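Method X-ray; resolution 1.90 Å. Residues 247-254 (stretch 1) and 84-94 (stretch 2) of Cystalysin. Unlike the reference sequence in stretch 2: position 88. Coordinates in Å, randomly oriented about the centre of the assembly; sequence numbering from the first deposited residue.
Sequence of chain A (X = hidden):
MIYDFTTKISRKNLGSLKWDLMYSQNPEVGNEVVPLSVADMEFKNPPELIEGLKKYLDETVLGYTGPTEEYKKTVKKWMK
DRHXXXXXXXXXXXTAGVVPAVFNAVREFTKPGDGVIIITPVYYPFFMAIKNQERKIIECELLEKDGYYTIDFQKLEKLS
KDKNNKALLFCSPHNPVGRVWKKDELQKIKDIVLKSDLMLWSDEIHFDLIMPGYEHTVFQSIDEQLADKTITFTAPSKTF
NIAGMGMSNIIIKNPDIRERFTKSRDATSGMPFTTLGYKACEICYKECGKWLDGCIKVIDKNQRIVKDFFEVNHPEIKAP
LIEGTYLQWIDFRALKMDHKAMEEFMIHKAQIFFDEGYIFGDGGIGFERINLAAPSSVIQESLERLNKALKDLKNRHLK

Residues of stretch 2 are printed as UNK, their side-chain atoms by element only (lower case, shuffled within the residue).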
# COMPACT_ATOMS: atom_id res chain seq x y z
N MET A 247 5.25 3.97 -3.19
CA MET A 247 6.21 4.23 -2.12
C MET A 247 6.46 5.73 -2.01
O MET A 247 6.92 6.36 -2.96
CB MET A 247 7.52 3.49 -2.35
CG MET A 247 8.54 3.66 -1.22
SD MET A 247 7.88 3.35 0.45
CE MET A 247 7.53 1.59 0.38
N SER A 248 6.16 6.29 -0.85
CA SER A 248 6.33 7.72 -0.62
C SER A 248 7.25 8.00 0.57
O SER A 248 7.35 7.19 1.50
CB SER A 248 4.98 8.38 -0.37
OG SER A 248 4.04 8.04 -1.38
N ASN A 249 7.91 9.15 0.53
CA ASN A 249 8.80 9.55 1.61
C ASN A 249 8.27 10.83 2.24
O ASN A 249 8.56 11.94 1.77
CB ASN A 249 10.22 9.77 1.09
CG ASN A 249 10.86 8.48 0.65
OD1 ASN A 249 11.00 7.54 1.45
ND2 ASN A 249 11.27 8.41 -0.61
N ILE A 250 7.47 10.67 3.29
CA ILE A 250 6.88 11.80 3.99
C ILE A 250 7.89 12.26 5.03
O ILE A 250 8.27 11.48 5.91
CB ILE A 250 5.56 11.40 4.67
CG1 ILE A 250 4.75 10.50 3.75
CG2 ILE A 250 4.74 12.65 4.99
CD1 ILE A 250 4.36 11.16 2.41
N ILE A 251 8.34 13.50 4.92
CA ILE A 251 9.34 14.03 5.84
C ILE A 251 8.74 14.88 6.95
O ILE A 251 8.06 15.88 6.69
CB ILE A 251 10.39 14.88 5.08
CG1 ILE A 251 10.88 14.12 3.85
CG2 ILE A 251 11.56 15.21 5.99
CD1 ILE A 251 11.46 12.75 4.16
N ILE A 252 8.99 14.46 8.19
CA ILE A 252 8.47 15.16 9.37
C ILE A 252 9.56 15.30 10.43
O ILE A 252 9.95 14.32 11.07
CB ILE A 252 7.28 14.38 9.98
CG1 ILE A 252 6.27 14.04 8.88
CG2 ILE A 252 6.61 15.22 11.06
CD1 ILE A 252 5.14 13.16 9.36
N LYS A 253 10.05 16.52 10.60
CA LYS A 253 11.10 16.82 11.57
C LYS A 253 10.68 16.68 13.04
O LYS A 253 11.41 16.08 13.83
CB LYS A 253 11.61 18.25 11.35
CG LYS A 253 12.60 18.73 12.41
CD LYS A 253 12.84 20.23 12.30
CE LYS A 253 13.94 20.68 13.24
NZ LYS A 253 14.04 22.17 13.33
N ASN A 254 9.53 17.23 13.39
CA ASN A 254 9.05 17.18 14.77
C ASN A 254 8.65 15.78 15.23
O ASN A 254 7.76 15.16 14.65
CB ASN A 254 7.86 18.13 14.95
CG ASN A 254 7.42 18.23 16.39
OD1 ASN A 254 6.60 17.44 16.87
ND2 ASN A 254 7.97 19.20 17.11
N UNK A 84 19.47 20.99 -1.73
CA UNK A 84 20.15 21.74 -0.65
C UNK A 84 19.31 21.63 0.61
O UNK A 84 19.18 22.60 1.36
n UNK A 84 21.63 25.70 -3.08
c UNK A 84 20.27 23.22 -1.01
c UNK A 84 20.80 23.54 -2.38
c UNK A 84 20.55 24.99 -2.76
o UNK A 84 19.41 25.45 -2.78
N UNK A 85 18.73 20.46 0.83
CA UNK A 85 17.86 20.24 1.97
C UNK A 85 18.48 19.23 2.93
O UNK A 85 18.70 18.07 2.58
c UNK A 85 13.52 19.00 3.55
c UNK A 85 16.51 19.74 1.45
c UNK A 85 15.38 20.22 3.70
c UNK A 85 12.29 18.37 3.76
n UNK A 85 14.22 19.87 4.34
c UNK A 85 14.27 18.80 2.37
c UNK A 85 12.54 17.32 1.60
c UNK A 85 15.46 19.59 2.49
c UNK A 85 11.82 17.54 2.78
c UNK A 85 13.77 17.95 1.38
N UNK A 86 18.74 19.69 4.15
CA UNK A 86 19.35 18.85 5.18
C UNK A 86 18.31 18.19 6.09
O UNK A 86 17.73 18.84 6.96
o UNK A 86 21.82 19.48 7.84
o UNK A 86 21.17 17.63 6.84
c UNK A 86 21.15 18.88 6.97
c UNK A 86 20.30 19.70 6.03
N UNK A 87 18.07 16.90 5.88
CA UNK A 87 17.12 16.17 6.71
C UNK A 87 17.87 15.04 7.40
O UNK A 87 19.03 14.79 7.11
c UNK A 87 15.31 16.64 5.04
c UNK A 87 16.50 14.45 4.97
c UNK A 87 15.41 13.65 4.25
c UNK A 87 15.97 15.56 5.88
N UNK A 88 17.21 14.37 8.34
CA UNK A 88 17.83 13.25 9.03
C UNK A 88 17.09 11.98 8.65
O UNK A 88 15.94 12.04 8.20
c UNK A 88 18.60 14.66 11.03
n UNK A 88 20.43 15.90 10.05
o UNK A 88 20.67 13.69 10.34
c UNK A 88 17.79 13.46 10.55
c UNK A 88 19.99 14.71 10.44
N UNK A 89 17.74 10.84 8.82
CA UNK A 89 17.13 9.56 8.47
C UNK A 89 15.84 9.25 9.21
O UNK A 89 14.90 8.70 8.63
c UNK A 89 19.24 8.45 7.68
c UNK A 89 18.12 8.41 8.71
o UNK A 89 18.66 8.52 10.03
N UNK A 90 15.78 9.59 10.50
CA UNK A 90 14.59 9.29 11.27
C UNK A 90 13.43 10.26 11.05
O UNK A 90 12.40 10.16 11.71
o UNK A 90 16.02 10.41 14.49
o UNK A 90 15.93 11.35 12.50
c UNK A 90 14.93 9.19 12.77
c UNK A 90 15.68 10.41 13.29
N UNK A 91 13.59 11.18 10.10
CA UNK A 91 12.53 12.14 9.76
C UNK A 91 11.61 11.54 8.68
O UNK A 91 10.50 12.03 8.46
c UNK A 91 13.97 16.57 8.77
n UNK A 91 14.92 15.14 11.89
c UNK A 91 15.14 18.31 10.01
c UNK A 91 14.45 17.87 8.86
c UNK A 91 14.30 14.04 11.36
c UNK A 91 15.35 17.48 11.08
c UNK A 91 13.14 13.41 9.16
c UNK A 91 13.82 14.33 10.11
c UNK A 91 14.86 16.17 11.00
c UNK A 91 14.17 15.70 9.86
N UNK A 92 12.09 10.49 8.02
CA UNK A 92 11.36 9.84 6.93
C UNK A 92 10.31 8.81 7.34
O UNK A 92 10.64 7.78 7.92
c UNK A 92 12.33 9.14 5.96
c UNK A 92 11.57 8.57 4.76
c UNK A 92 13.40 10.12 5.48
c UNK A 92 14.53 9.45 4.73
N UNK A 93 9.05 9.09 7.01
CA UNK A 93 7.95 8.15 7.29
C UNK A 93 7.38 7.73 5.94
O UNK A 93 7.11 8.57 5.08
c UNK A 93 5.71 7.81 8.38
c UNK A 93 6.84 8.81 8.14
c UNK A 93 7.42 9.29 9.48
c UNK A 93 8.07 8.20 10.31
N UNK A 94 7.19 6.43 5.75
CA UNK A 94 6.68 5.91 4.48
C UNK A 94 5.19 5.61 4.42
O UNK A 94 4.58 5.15 5.39
o UNK A 94 9.73 4.19 4.66
n UNK A 94 9.34 5.79 3.13
c UNK A 94 8.95 4.86 3.99
c UNK A 94 7.45 4.63 4.10

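Position 84 carries three carbons in a row, the last bearing one oxygen and one nitrogen, an unbranched carboxamide; elements alone separate it from a glutamate. It lies beyond reach of stretch 1, and its positive phi (49°) follows the end of a helix. It is Gln84.

Position 85 has one carbon leading to fused five- and six-membered rings of eight carbons and one nitrogen, which only an indole provides. CA-to-CB points toward stretch 1, and the six-membered ring reaches Ile251. This is Trp85, whose CH2 lies 3.7 Å from Ile251 CG1.

Position 86 shows two carbons, the second with two oxygens: a short carboxylate, exposed and without a contact, hence Asp86.

Position 87 has four carbons, forked at the first, with one arm two carbons long. The fork excludes leucine, which branches one carbon later. It is Ile87, with CD1 4.1 Å from Ile251 CD1.

Position 88 again has three carbons ending in one oxygen and one nitrogen. The residue is Gln88, where the reference sequence has Glu; it makes no contact with stretch 1.

Position 89 has one carbon carrying an oxygen and a carbon. That beta-branched hydroxyl defines Thr89, which opens a 3-10 segment.

Position 90 has two carbons, the second carrying two oxygens, and makes no contact with stretch 1. It is Asp90.

Position 91 is a second indole, again eight ring carbons and one nitrogen beyond a single carbon. Lys253 CB sits 3.6 Å from the centroid of its six-membered ring and 3° off the normal, a CH-pi contact over the face. The residue is Trp91; its CE3 lies 3.9 Å from Ile251 CG2, which approaches the ring edge. Its backbone N donates to Gln88 O (3.1 Å).

Position 92 has four carbons forked at the first, one arm two carbons long: Ile92. Its CG1 is 3.5 Å from Ile251 CD1.

Position 93 repeats that forked pattern, but its side chain lies on the other sheet face, with that of Ile250. It is Ile93, and its CG1 is 4.5 Å from Ile252 CD1.

Position 94 has two carbons, the second with one oxygen and one nitrogen: Asn94. Its ND2 donates to Ser248 O at 2.9 Å with an angle of 176°, while CB packs 3.9 Å from Met247 SD.

The contact is an antiparallel pairing reinforced by side-chain packing. Ile93 N donates to Ile250 O (2.7 Å, 171°), and Ile250 N returns the bond to Ile93 O (2.8 Å, 147°), marking a hydrogen-bonded pair. Next along, Ile251 and Ile92 form a non-hydrogen-bonded pair, CA to CA 4.8 Å. Ile252 N then bonds Trp91 O (2.9 Å, 174°), extending the ladder into the 3-10 segment. Ile251 gathers Trp85, Ile87, Trp91 and Ile92 around it, while the aliphatic part of Lys253 covers the Trp91 face. Together the stretches bury 623 Å², summed over both sides.

Stretch 2, residues 84-94: QWDIQTDWIIN
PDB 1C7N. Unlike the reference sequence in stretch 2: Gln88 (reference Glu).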